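Local coordinates for protein Keto/oxoacid ferredoxin oxidoreductase, gamma subunit (Geobacter sulfurreducens, PDB 3ON3) that is the gamma subunit of a keto/oxoacid ferredoxin oxidoreductase, an enzyme that probably oxidises 2-oxoacids and passes the electrons to ferredoxin, at residues I8-A13 with I19-I24; S30-K35 with E152-S157; V146-A151 with K169-G174. All coordinates share one frame; numbering follows the deposited sequence. Where two conformers were deposited one is given.

Contact 1: residues I8-A13 with I19-I24; sequences IRFSGA and ILAGVI. With SO4 (sulfate ion), chain D.
The ring of F10 has A21 CB and G22 N over one face, both toward the rim. I8 CG2 lies against the opposite face. The methyl of A21 makes a CH-pi contact, 4.3 Å from the centroid of the F10 ring and 20° off its normal. Carbon also meets carbon where F10 CE2 comes within 3.9 Å of G22 CA. F10 CG stands beside its own backbone N (chi1 -57°), which carries the ring from strand 6-12 toward the helix. The ring lies against the helix backbone at G22. An alanine in place of F10 is likely to leave a gap between strand and helix and rob the A21 methyl of its ring face.

A sulfate ion, probably from the crystallisation liquor, sits near the start of the helix. Its O3 accepts from I19 N at 3.2 Å, with an N-H...O angle of 156°. G17 N of the same chain and R158 NH1 of the second subunit are also hydrogen-bonded to it.

F10 further packs on L136 and M139 of helix 131-143 and on V56 of strand 52-59. The contact thus joins an inner strand of the mixed sheet to the helix that follows it, 18-32.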
ATOM      1  N   ILE B   8      -8.581  -6.105 -10.095  1.00 37.88           N
ATOM      2  CA  ILE B   8      -8.830  -7.041  -9.017  1.00 39.05           C
ATOM      3  C   ILE B   8      -9.100  -6.240  -7.743  1.00 45.90           C
ATOM      4  O   ILE B   8      -8.482  -5.197  -7.518  1.00 43.90           O
ATOM      5  CB  ILE B   8      -7.598  -7.942  -8.775  1.00 40.01           C
ATOM      6  CG1 ILE B   8      -7.266  -8.755 -10.030  1.00 50.16           C
ATOM      7  CG2 ILE B   8      -7.808  -8.839  -7.549  1.00 44.37           C
ATOM      8  CD1 ILE B   8      -5.830  -9.304 -10.059  1.00 50.65           C
ATOM      9  N   ARG B   9     -10.012  -6.722  -6.909  1.00 38.10           N
ATOM     10  CA  ARG B   9     -10.182  -6.112  -5.606  1.00 35.07           C
ATOM     11  C   ARG B   9     -10.040  -7.156  -4.525  1.00 36.69           C
ATOM     12  O   ARG B   9     -10.509  -8.288  -4.662  1.00 42.62           O
ATOM     13  CB  ARG B   9     -11.529  -5.392  -5.497  1.00 48.36           C
ATOM     14  CG  ARG B   9     -11.715  -4.365  -6.574  1.00 58.30           C
ATOM     15  CD  ARG B   9     -12.976  -3.550  -6.377  1.00 66.32           C
ATOM     16  NE  ARG B   9     -13.327  -2.884  -7.624  1.00 74.75           N
ATOM     17  CZ  ARG B   9     -14.354  -2.061  -7.778  1.00 76.68           C
ATOM     18  NH1 ARG B   9     -15.142  -1.785  -6.747  1.00 83.60           N
ATOM     19  NH2 ARG B   9     -14.591  -1.518  -8.968  1.00 72.43           N
ATOM     20  N   PHE B  10      -9.355  -6.766  -3.462  1.00 40.16           N
ATOM     21  CA  PHE B  10      -9.152  -7.636  -2.327  1.00 43.07           C
ATOM     22  C   PHE B  10      -9.952  -7.010  -1.209  1.00 48.63           C
ATOM     23  O   PHE B  10      -9.631  -5.910  -0.752  1.00 52.73           O
ATOM     24  CB  PHE B  10      -7.670  -7.686  -1.943  1.00 36.30           C
ATOM     25  CG  PHE B  10      -6.754  -8.118  -3.063  1.00 40.79           C
ATOM     26  CD1 PHE B  10      -6.364  -9.445  -3.184  1.00 43.42           C
ATOM     27  CD2 PHE B  10      -6.279  -7.194  -3.988  1.00 40.71           C
ATOM     28  CE1 PHE B  10      -5.516  -9.851  -4.214  1.00 52.86           C
ATOM     29  CE2 PHE B  10      -5.425  -7.581  -5.009  1.00 47.76           C
ATOM     30  CZ  PHE B  10      -5.039  -8.915  -5.126  1.00 50.91           C
ATOM     31  N   SER B  11     -11.011  -7.687  -0.784  1.00 44.96           N
ATOM     32  CA  SER B  11     -11.852  -7.125   0.262  1.00 41.75           C
ATOM     33  C   SER B  11     -12.007  -8.064   1.445  1.00 42.25           C
ATOM     34  O   SER B  11     -11.811  -9.277   1.337  1.00 48.68           O
ATOM     35  CB  SER B  11     -13.217  -6.667  -0.282  1.00 41.63           C
ATOM     36  OG  SER B  11     -13.999  -7.741  -0.785  1.00 45.89           O
ATOM     37  N   GLY B  12     -12.348  -7.484   2.581  1.00 47.72           N
ATOM     38  CA  GLY B  12     -12.543  -8.243   3.793  1.00 51.43           C
ATOM     39  C   GLY B  12     -12.615  -7.237   4.907  1.00 53.44           C
ATOM     40  O   GLY B  12     -13.345  -6.258   4.802  1.00 56.08           O
ATOM     41  N   ALA B  13     -11.838  -7.463   5.958  1.00 53.23           N
ATOM     42  CA  ALA B  13     -11.866  -6.586   7.113  1.00 57.90           C
ATOM     43  C   ALA B  13     -10.534  -5.877   7.269  1.00 59.33           C
ATOM     44  O   ALA B  13      -9.557  -6.207   6.598  1.00 61.51           O
ATOM     45  CB  ALA B  13     -12.208  -7.364   8.366  1.00 46.97           C
ATOM     46  N   ILE B  19      -4.028  -4.346   1.852  1.00 36.47           N
ATOM     47  CA  ILE B  19      -3.207  -3.360   1.166  1.00 36.96           C
ATOM     48  C   ILE B  19      -1.967  -4.060   0.664  1.00 41.09           C
ATOM     49  O   ILE B  19      -1.581  -3.911  -0.495  1.00 39.99           O
ATOM     50  CB  ILE B  19      -2.788  -2.212   2.108  1.00 43.02           C
ATOM     51  CG1 ILE B  19      -4.011  -1.392   2.534  1.00 37.92           C
ATOM     52  CG2 ILE B  19      -1.702  -1.313   1.454  1.00 35.01           C
ATOM     53  CD1 ILE B  19      -3.676  -0.270   3.496  1.00 45.48           C
ATOM     54  N   LEU B  20      -1.355  -4.837   1.552  1.00 41.64           N
ATOM     55  CA  LEU B  20      -0.148  -5.568   1.207  1.00 42.32           C
ATOM     56  C   LEU B  20      -0.436  -6.474   0.015  1.00 37.27           C
ATOM     57  O   LEU B  20       0.335  -6.501  -0.947  1.00 42.64           O
ATOM     58  CB  LEU B  20       0.401  -6.370   2.402  1.00 27.47           C
ATOM     59  CG  LEU B  20       1.615  -7.240   2.045  1.00 37.53           C
ATOM     60  CD1 LEU B  20       2.650  -6.388   1.321  1.00 34.77           C
ATOM     61  CD2 LEU B  20       2.227  -7.963   3.255  1.00 35.12           C
ATOM     62  N   ALA B  21      -1.553  -7.191   0.060  1.00 31.14           N
ATOM     63  CA  ALA B  21      -1.893  -8.089  -1.051  1.00 36.60           C
ATOM     64  C   ALA B  21      -1.976  -7.299  -2.344  1.00 33.78           C
ATOM     65  O   ALA B  21      -1.438  -7.708  -3.368  1.00 42.72           O
ATOM     66  CB  ALA B  21      -3.211  -8.829  -0.789  1.00 34.79           C
ATOM     67  N   GLY B  22      -2.662  -6.168  -2.288  1.00 32.03           N
ATOM     68  CA  GLY B  22      -2.763  -5.277  -3.421  1.00 41.47           C
ATOM     69  C   GLY B  22      -1.389  -4.856  -3.894  1.00 44.27           C
ATOM     70  O   GLY B  22      -1.086  -4.889  -5.092  1.00 38.65           O
ATOM     71  N   VAL B  23      -0.546  -4.466  -2.948  1.00 44.90           N
ATOM     72  CA  VAL B  23       0.798  -4.031  -3.291  1.00 38.75           C
ATOM     73  C   VAL B  23       1.626  -5.151  -3.949  1.00 38.37           C
ATOM     74  O   VAL B  23       2.236  -4.946  -5.000  1.00 32.86           O
ATOM     75  CB  VAL B  23       1.530  -3.466  -2.083  1.00 31.39           C
ATOM     76  CG1 VAL B  23       3.021  -3.410  -2.374  1.00 31.10           C
ATOM     77  CG2 VAL B  23       0.962  -2.081  -1.725  1.00 36.33           C
ATOM     78  N   ILE B  24       1.639  -6.322  -3.320  1.00 34.92           N
ATOM     79  CA  ILE B  24       2.275  -7.506  -3.891  1.00 39.90           C
ATOM     80  C   ILE B  24       1.803  -7.811  -5.328  1.00 42.50           C
ATOM     81  O   ILE B  24       2.624  -8.022  -6.231  1.00 31.26           O
ATOM     82  CB  ILE B  24       2.059  -8.725  -2.986  1.00 33.89           C
ATOM     83  CG1 ILE B  24       2.801  -8.526  -1.663  1.00 43.02           C
ATOM     84  CG2 ILE B  24       2.526  -9.996  -3.679  1.00 32.20           C
ATOM     85  CD1 ILE B  24       2.509  -9.586  -0.637  1.00 37.45           C
TER
HETATM   86  S   SO4 D 183      -4.733  -3.541   6.034  1.00 53.68           S
HETATM   87  O1  SO4 D 183      -4.437  -4.564   7.030  1.00 43.19           O
HETATM   88  O2  SO4 D 183      -3.495  -2.823   5.745  1.00 53.18           O
HETATM   89  O3  SO4 D 183      -5.234  -4.131   4.803  1.00 50.39           O
HETATM   90  O4  SO4 D 183      -5.750  -2.616   6.533  1.00 63.05           O

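Contact 2: residues S30-K35 with E152-S157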
ATOM      1  N   SER B  30       4.373  -5.470 -12.467  1.00 38.69           N
ATOM      2  CA  SER B  30       5.197  -4.429 -13.081  1.00 43.16           C
ATOM      3  C   SER B  30       6.688  -4.706 -12.931  1.00 47.07           C
ATOM      4  O   SER B  30       7.380  -4.907 -13.916  1.00 50.80           O
ATOM      5  CB  SER B  30       4.853  -3.060 -12.495  1.00 42.19           C
ATOM      6  OG  SER B  30       4.839  -3.136 -11.083  1.00 46.63           O
ATOM      7  N   ILE B  31       7.170  -4.714 -11.694  1.00 42.95           N
ATOM      8  CA  ILE B  31       8.561  -5.046 -11.421  1.00 44.06           C
ATOM      9  C   ILE B  31       8.963  -6.372 -12.050  1.00 49.36           C
ATOM     10  O   ILE B  31       9.997  -6.444 -12.715  1.00 50.61           O
ATOM     11  CB  ILE B  31       8.830  -5.147  -9.914  1.00 50.05           C
ATOM     12  CG1 ILE B  31       8.436  -3.847  -9.215  1.00 52.80           C
ATOM     13  CG2 ILE B  31      10.297  -5.464  -9.669  1.00 49.66           C
ATOM     14  CD1 ILE B  31       8.563  -3.912  -7.716  1.00 54.59           C
ATOM     15  N   TYR B  32       8.152  -7.418 -11.849  1.00 43.31           N
ATOM     16  CA  TYR B  32       8.529  -8.762 -12.310  1.00 43.43           C
ATOM     17  C   TYR B  32       7.925  -9.188 -13.631  1.00 43.70           C
ATOM     18  O   TYR B  32       8.614  -9.755 -14.454  1.00 44.72           O
ATOM     19  CB  TYR B  32       8.326  -9.817 -11.219  1.00 38.61           C
ATOM     20  CG  TYR B  32       9.067  -9.420  -9.976  1.00 42.94           C
ATOM     21  CD1 TYR B  32      10.461  -9.519  -9.907  1.00 47.22           C
ATOM     22  CD2 TYR B  32       8.393  -8.894  -8.893  1.00 42.77           C
ATOM     23  CE1 TYR B  32      11.152  -9.124  -8.773  1.00 49.47           C
ATOM     24  CE2 TYR B  32       9.067  -8.485  -7.761  1.00 53.64           C
ATOM     25  CZ  TYR B  32      10.442  -8.603  -7.698  1.00 60.06           C
ATOM     26  OH  TYR B  32      11.087  -8.189  -6.553  1.00 63.03           O
ATOM     27  N   ASP B  33       6.658  -8.890 -13.872  1.00 51.81           N
ATOM     28  CA  ASP B  33       6.053  -9.360 -15.120  1.00 48.83           C
ATOM     29  C   ASP B  33       6.152  -8.380 -16.283  1.00 52.29           C
ATOM     30  O   ASP B  33       5.780  -8.719 -17.399  1.00 56.67           O
ATOM     31  CB  ASP B  33       4.615  -9.835 -14.908  1.00 44.06           C
ATOM     32  CG  ASP B  33       4.469 -11.339 -15.120  1.00 58.08           C
ATOM     33  OD1 ASP B  33       5.503 -12.000 -15.356  1.00 59.15           O
ATOM     34  OD2 ASP B  33       3.336 -11.861 -15.056  1.00 62.88           O
ATOM     35  N   GLY B  34       6.662  -7.176 -16.022  1.00 49.88           N
ATOM     36  CA  GLY B  34       6.873  -6.199 -17.073  1.00 37.80           C
ATOM     37  C   GLY B  34       5.625  -5.435 -17.495  1.00 43.22           C
ATOM     38  O   GLY B  34       5.610  -4.740 -18.509  1.00 45.89           O
ATOM     39  N   LYS B  35       4.557  -5.559 -16.725  1.00 35.74           N
ATOM     40  CA  LYS B  35       3.356  -4.798 -17.049  1.00 46.52           C
ATOM     41  C   LYS B  35       3.298  -3.471 -16.280  1.00 49.75           C
ATOM     42  O   LYS B  35       4.234  -3.114 -15.557  1.00 51.53           O
ATOM     43  CB  LYS B  35       2.099  -5.644 -16.802  1.00 47.01           C
ATOM     44  CG  LYS B  35       2.096  -6.953 -17.578  1.00 46.43           C
ATOM     45  CD  LYS B  35       0.952  -7.873 -17.159  1.00 57.10           C
ATOM     46  CE  LYS B  35       0.883  -9.116 -18.060  1.00 67.23           C
ATOM     47  NZ  LYS B  35      -0.322  -9.954 -17.788  1.00 71.42           N
ATOM     48  N   GLU B 152       5.332 -14.901  -6.893  1.00 27.84           N
ATOM     49  CA  GLU B 152       6.163 -15.493  -5.856  1.00 34.75           C
ATOM     50  C   GLU B 152       7.296 -14.530  -5.453  1.00 39.84           C
ATOM     51  O   GLU B 152       7.565 -14.336  -4.269  1.00 32.40           O
ATOM     52  CB  GLU B 152       6.779 -16.819  -6.317  1.00 31.17           C
ATOM     53  CG  GLU B 152       7.453 -17.561  -5.160  1.00 35.55           C
ATOM     54  CD  GLU B 152       8.273 -18.777  -5.574  1.00 43.73           C
ATOM     55  OE1 GLU B 152       8.516 -18.989  -6.788  1.00 44.22           O
ATOM     56  OE2 GLU B 152       8.688 -19.513  -4.659  1.00 38.48           O
ATOM     57  N   LYS B 153       7.974 -13.965  -6.450  1.00 40.03           N
ATOM     58  CA  LYS B 153       9.059 -13.011  -6.213  1.00 37.79           C
ATOM     59  C   LYS B 153       8.537 -11.800  -5.461  1.00 36.71           C
ATOM     60  O   LYS B 153       9.127 -11.391  -4.464  1.00 39.61           O
ATOM     61  CB  LYS B 153       9.706 -12.562  -7.521  1.00 38.81           C
ATOM     62  CG  LYS B 153      10.632 -13.598  -8.164  1.00 46.15           C
ATOM     63  CD  LYS B 153      11.464 -12.960  -9.250  1.00 51.34           C
ATOM     64  CE  LYS B 153      12.417 -13.946  -9.880  1.00 62.81           C
ATOM     65  NZ  LYS B 153      13.334 -13.274 -10.843  1.00 69.33           N
ATOM     66  N   ALA B 154       7.424 -11.244  -5.941  1.00 34.56           N
ATOM     67  CA  ALA B 154       6.744 -10.145  -5.239  1.00 37.54           C
ATOM     68  C   ALA B 154       6.343 -10.472  -3.799  1.00 38.51           C
ATOM     69  O   ALA B 154       6.537  -9.647  -2.911  1.00 40.13           O
ATOM     70  CB  ALA B 154       5.528  -9.631  -6.044  1.00 33.23           C
ATOM     71  N   VAL B 155       5.776 -11.659  -3.567  1.00 36.87           N
ATOM     72  CA  VAL B 155       5.418 -12.059  -2.210  1.00 31.06           C
ATOM     73  C   VAL B 155       6.657 -12.068  -1.326  1.00 34.29           C
ATOM     74  O   VAL B 155       6.692 -11.449  -0.271  1.00 38.39           O
ATOM     75  CB  VAL B 155       4.787 -13.469  -2.118  1.00 31.06           C
ATOM     76  CG1 VAL B 155       4.689 -13.905  -0.661  1.00 30.29           C
ATOM     77  CG2 VAL B 155       3.405 -13.527  -2.763  1.00 29.78           C
ATOM     78  N   LEU B 156       7.684 -12.770  -1.774  1.00 32.17           N
ATOM     79  CA  LEU B 156       8.830 -13.045  -0.920  1.00 39.20           C
ATOM     80  C   LEU B 156       9.692 -11.808  -0.654  1.00 34.64           C
ATOM     81  O   LEU B 156      10.411 -11.761   0.318  1.00 36.30           O
ATOM     82  CB  LEU B 156       9.655 -14.192  -1.503  1.00 48.14           C
ATOM     83  CG  LEU B 156       8.850 -15.485  -1.660  1.00 47.86           C
ATOM     84  CD1 LEU B 156       9.625 -16.528  -2.455  1.00 43.14           C
ATOM     85  CD2 LEU B 156       8.445 -16.024  -0.299  1.00 41.90           C
ATOM     86  N   SER B 157       9.598 -10.809  -1.516  1.00 33.55           N
ATOM     87  CA  SER B 157      10.365  -9.587  -1.333  0.77 40.57           C
ATOM     88  C   SER B 157       9.720  -8.665  -0.292  1.00 41.84           C
ATOM     89  O   SER B 157      10.363  -7.732   0.205  1.00 36.09           O
ATOM     90  CB  SER B 157      10.531  -8.853  -2.662  0.77 38.81           C
ATOM     91  OG  SER B 157      11.087  -9.718  -3.632  0.77 43.33           O
TER
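Y32 meets K153 mainly through a CH-pi contact. K153 CB stands over the middle of the tyrosine ring, 3.8 Å from its centroid and only 5° off the normal. I31 CG2 lies over the opposite face, so the ring is held between an isoleucine of its own helix and the lysine. Y32 CG is anti to its carbonyl carbon (chi1 -55°), a setting that swings the ring across to helix 148-157.

Apolar packing continues along the lysine. K153 CD comes to 3.6 Å from Y32 CD1, and the extended chain then leads its ammonium group away. The lysine therefore gives the ring its methylene groups. Beside them, Y32 CE2 lies 4.1 Å from A154 CB. The backbone of A154 also takes part, with its N 3.7 Å from Y32 CE2 in an oblique approach.

The polar contacts gather at the far end of the ring. In the conformer of S157 given, one of two deposited, Y32 OH is 3.3 Å from S157 OG. In this conformer the serine hydroxyl donates to K153 O at 2.7 Å, closing a bond back onto its own helix. S157 N reaches the same carbonyl from the other face of its plane. K153 O thus has two donors, and the OG bond directs the serine hydroxyl back to its helix.

Other residues extend the interface. A154 packs on I24 and A28 of helix 18-32, and Y32 also touches R48 of the second subunit. E152 makes a salt bridge with R168 of helix 164-181. The arrangement is helix-on-helix packing in an alpha/beta fold. The C-terminal end of helix 18-32, which follows strand 6-12, an inner strand of the sheet, meets a helix from the C-terminal helical part of the chain.

Contact 3: residues V146-A151 with K169-G174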
ATOM      1  N   VAL B 146      -0.846 -12.535 -13.610  1.00 42.98           N
ATOM      2  CA  VAL B 146       0.618 -12.497 -13.534  1.00 28.40           C
ATOM      3  C   VAL B 146       1.151 -13.922 -13.479  1.00 38.46           C
ATOM      4  O   VAL B 146       0.428 -14.830 -13.055  1.00 30.61           O
ATOM      5  CB  VAL B 146       1.112 -11.732 -12.285  1.00 30.06           C
ATOM      6  CG1 VAL B 146       0.709 -10.257 -12.368  1.00 34.40           C
ATOM      7  CG2 VAL B 146       0.568 -12.358 -10.984  1.00 29.87           C
ATOM      8  N   SER B 147       2.406 -14.124 -13.894  1.00 33.28           N
ATOM      9  CA  SER B 147       3.014 -15.449 -13.797  1.00 38.06           C
ATOM     10  C   SER B 147       3.136 -15.825 -12.332  1.00 31.50           C
ATOM     11  O   SER B 147       3.225 -14.954 -11.466  1.00 32.80           O
ATOM     12  CB  SER B 147       4.395 -15.490 -14.472  1.00 41.31           C
ATOM     13  OG  SER B 147       5.298 -14.577 -13.853  1.00 41.66           O
ATOM     14  N   LYS B 148       3.133 -17.123 -12.061  1.00 35.88           N
ATOM     15  CA  LYS B 148       3.338 -17.616 -10.709  1.00 33.36           C
ATOM     16  C   LYS B 148       4.699 -17.137 -10.199  1.00 36.02           C
ATOM     17  O   LYS B 148       4.833 -16.771  -9.031  1.00 30.25           O
ATOM     18  CB  LYS B 148       3.244 -19.150 -10.670  1.00 30.58           C
ATOM     19  CG  LYS B 148       3.444 -19.762  -9.272  1.00 32.74           C
ATOM     20  CD  LYS B 148       3.648 -21.297  -9.324  1.00 30.93           C
ATOM     21  CE  LYS B 148       3.574 -21.932  -7.931  1.00 29.89           C
ATOM     22  NZ  LYS B 148       4.122 -23.348  -7.893  1.00 34.35           N
ATOM     23  N   GLU B 149       5.698 -17.119 -11.085  1.00 33.79           N
ATOM     24  CA  GLU B 149       7.026 -16.648 -10.709  1.00 36.66           C
ATOM     25  C   GLU B 149       7.027 -15.176 -10.268  1.00 38.22           C
ATOM     26  O   GLU B 149       7.631 -14.841  -9.244  1.00 40.80           O
ATOM     27  CB  GLU B 149       8.077 -16.899 -11.818  1.00 31.07           C
ATOM     28  CG  GLU B 149       9.452 -16.280 -11.510  1.00 32.11           C
ATOM     29  CD  GLU B 149      10.518 -16.459 -12.609  1.00 44.47           C
ATOM     30  OE1 GLU B 149      10.226 -16.984 -13.702  1.00 42.35           O
ATOM     31  OE2 GLU B 149      11.678 -16.058 -12.365  1.00 56.52           O
ATOM     32  N   ALA B 150       6.357 -14.317 -11.040  1.00 32.22           N
ATOM     33  CA  ALA B 150       6.248 -12.887 -10.728  1.00 31.53           C
ATOM     34  C   ALA B 150       5.658 -12.680  -9.344  1.00 35.72           C
ATOM     35  O   ALA B 150       6.174 -11.912  -8.528  1.00 32.68           O
ATOM     36  CB  ALA B 150       5.381 -12.170 -11.769  1.00 29.08           C
ATOM     37  N   ALA B 151       4.558 -13.371  -9.089  1.00 34.58           N
ATOM     38  CA  ALA B 151       3.848 -13.235  -7.827  1.00 28.87           C
ATOM     39  C   ALA B 151       4.670 -13.769  -6.669  1.00 31.70           C
ATOM     40  O   ALA B 151       4.695 -13.172  -5.581  1.00 33.09           O
ATOM     41  CB  ALA B 151       2.465 -13.941  -7.894  1.00 30.11           C
ATOM     42  N   LYS B 169       5.053 -21.280   1.694  1.00 37.38           N
ATOM     43  CA  LYS B 169       4.051 -22.314   1.925  1.00 32.63           C
ATOM     44  C   LYS B 169       2.613 -21.787   1.789  1.00 38.30           C
ATOM     45  O   LYS B 169       1.761 -22.424   1.164  1.00 46.39           O
ATOM     46  CB  LYS B 169       4.264 -22.967   3.295  1.00 34.71           C
ATOM     47  CG  LYS B 169       3.386 -24.197   3.549  1.00 40.03           C
ATOM     48  CD  LYS B 169       3.713 -24.832   4.892  1.00 49.57           C
ATOM     49  CE  LYS B 169       2.859 -26.061   5.155  1.00 63.31           C
ATOM     50  NZ  LYS B 169       3.084 -27.107   4.108  1.00 75.85           N
ATOM     51  N   ALA B 170       2.349 -20.622   2.366  1.00 32.55           N
ATOM     52  CA  ALA B 170       1.025 -20.015   2.297  1.00 37.75           C
ATOM     53  C   ALA B 170       0.657 -19.725   0.850  1.00 36.63           C
ATOM     54  O   ALA B 170      -0.464 -19.989   0.409  1.00 34.48           O
ATOM     55  CB  ALA B 170       0.982 -18.713   3.132  1.00 30.15           C
ATOM     56  N   PHE B 171       1.604 -19.148   0.125  1.00 28.77           N
ATOM     57  CA  PHE B 171       1.382 -18.796  -1.267  1.00 31.38           C
ATOM     58  C   PHE B 171       1.107 -20.049  -2.107  1.00 35.68           C
ATOM     59  O   PHE B 171       0.155 -20.087  -2.885  1.00 32.02           O
ATOM     60  CB  PHE B 171       2.598 -18.040  -1.805  1.00 36.43           C
ATOM     61  CG  PHE B 171       2.602 -17.863  -3.302  1.00 40.61           C
ATOM     62  CD1 PHE B 171       1.815 -16.884  -3.904  1.00 34.71           C
ATOM     63  CD2 PHE B 171       3.420 -18.651  -4.108  1.00 40.04           C
ATOM     64  CE1 PHE B 171       1.828 -16.711  -5.286  1.00 37.12           C
ATOM     65  CE2 PHE B 171       3.437 -18.489  -5.500  1.00 36.80           C
ATOM     66  CZ  PHE B 171       2.646 -17.519  -6.087  1.00 39.50           C
ATOM     67  N   GLN B 172       1.951 -21.066  -1.947  1.00 33.65           N
ATOM     68  CA  GLN B 172       1.819 -22.317  -2.696  1.00 33.80           C
ATOM     69  C   GLN B 172       0.467 -22.973  -2.414  1.00 39.85           C
ATOM     70  O   GLN B 172      -0.232 -23.390  -3.325  1.00 41.92           O
ATOM     71  CB  GLN B 172       2.969 -23.274  -2.338  1.00 31.81           C
ATOM     72  CG  GLN B 172       2.894 -24.630  -3.010  1.00 39.90           C
ATOM     73  CD  GLN B 172       2.746 -24.525  -4.514  1.00 38.98           C
ATOM     74  OE1 GLN B 172       3.379 -23.701  -5.157  1.00 38.28           O
ATOM     75  NE2 GLN B 172       1.890 -25.356  -5.073  1.00 35.82           N
HETATM   76  N   MSE B 173       0.098 -23.035  -1.142  1.00 37.92           N
HETATM   77  CA  MSE B 173      -1.156 -23.651  -0.736  1.00 36.57           C
HETATM   78  C   MSE B 173      -2.395 -22.908  -1.209  1.00 37.60           C
HETATM   79  O   MSE B 173      -3.387 -23.539  -1.599  1.00 28.73           O
HETATM   80  CB  MSE B 173      -1.207 -23.837   0.773  1.00 40.54           C
HETATM   81  CG  MSE B 173      -0.142 -24.783   1.298  1.00 51.98           C
HETATM   82 SE   MSE B 173      -0.620 -25.528   3.040  1.00 81.46          SE
HETATM   83  CE  MSE B 173      -2.086 -26.685   2.460  1.00 73.76           C
ATOM     84  N   GLY B 174      -2.366 -21.579  -1.141  1.00 34.07           N
ATOM     85  CA  GLY B 174      -3.454 -20.796  -1.694  1.00 30.31           C
ATOM     86  C   GLY B 174      -3.628 -21.178  -3.165  1.00 38.01           C
ATOM     87  O   GLY B 174      -4.739 -21.449  -3.662  1.00 35.15           O
TER
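K148 and F171 cross at a slant where two helices of the C-terminal part, 148-157 and 164-181, pack together as a helical hairpin. The aromatic ring projects from helix 164-181 toward the first turn of its partner. F171 CG lies opposite its own backbone N (chi1 168°), and the ring thereby spans the space between the two backbones. Its end meets K148 and A151, which lie three positions apart on the same helix.

F171 CZ is 4.0 Å from K148 CG and 3.7 Å from K148 O. F171 CE1 is 3.9 Å from the A151 methyl. The ring approaches both A151 CB and K148 O obliquely. I133 of helix 131-143 also packs on F171, and V140 of that helix touches A151. The aromatic side chain is buried.

The aliphatic part of K148 passes the ring before its ammonium group reaches a polar partner. Its chain is extended throughout, while that of Q172 bends at chi2 (53°). The two side chains cross at a slant, with the bend bringing OE1 to the ammonium group. K148 also makes a cation-pi contact with F175, and Q172 NE2 donates to E176. Both groups of the Q172 amide are thus engaged.

S147 caps the start of helix 148-157. Its OG accepts from A150 N at 3.0 Å, with an N-H...O angle of 155°. Across the hairpin, K148 NZ donates to Q172 OE1 at 2.9 Å, in the carbonyl plane and on a lone pair.

Contacts 1 and 2 share helix 18-32, and contacts 2 and 3 share helix 148-157. The three form a path from the sheet out to the C-terminal helices. Centres of contacts 2 and 3 are about 10 Å apart, and that of contact 1 is about 15 Å from each. Contact 1 joins contact 2 where I24 O lies 3.3 Å from A154 CB. Contacts 2 and 3 meet through D33 OD2, in a probable hydrogen bond of 2.7 Å with S147 N. Y32 also rests on A150. Of the three contacts, the sulfate is bound at contact 1. Contacts 1 and 2 touch the second subunit, whereas no other chain of the assembly touches contact 3.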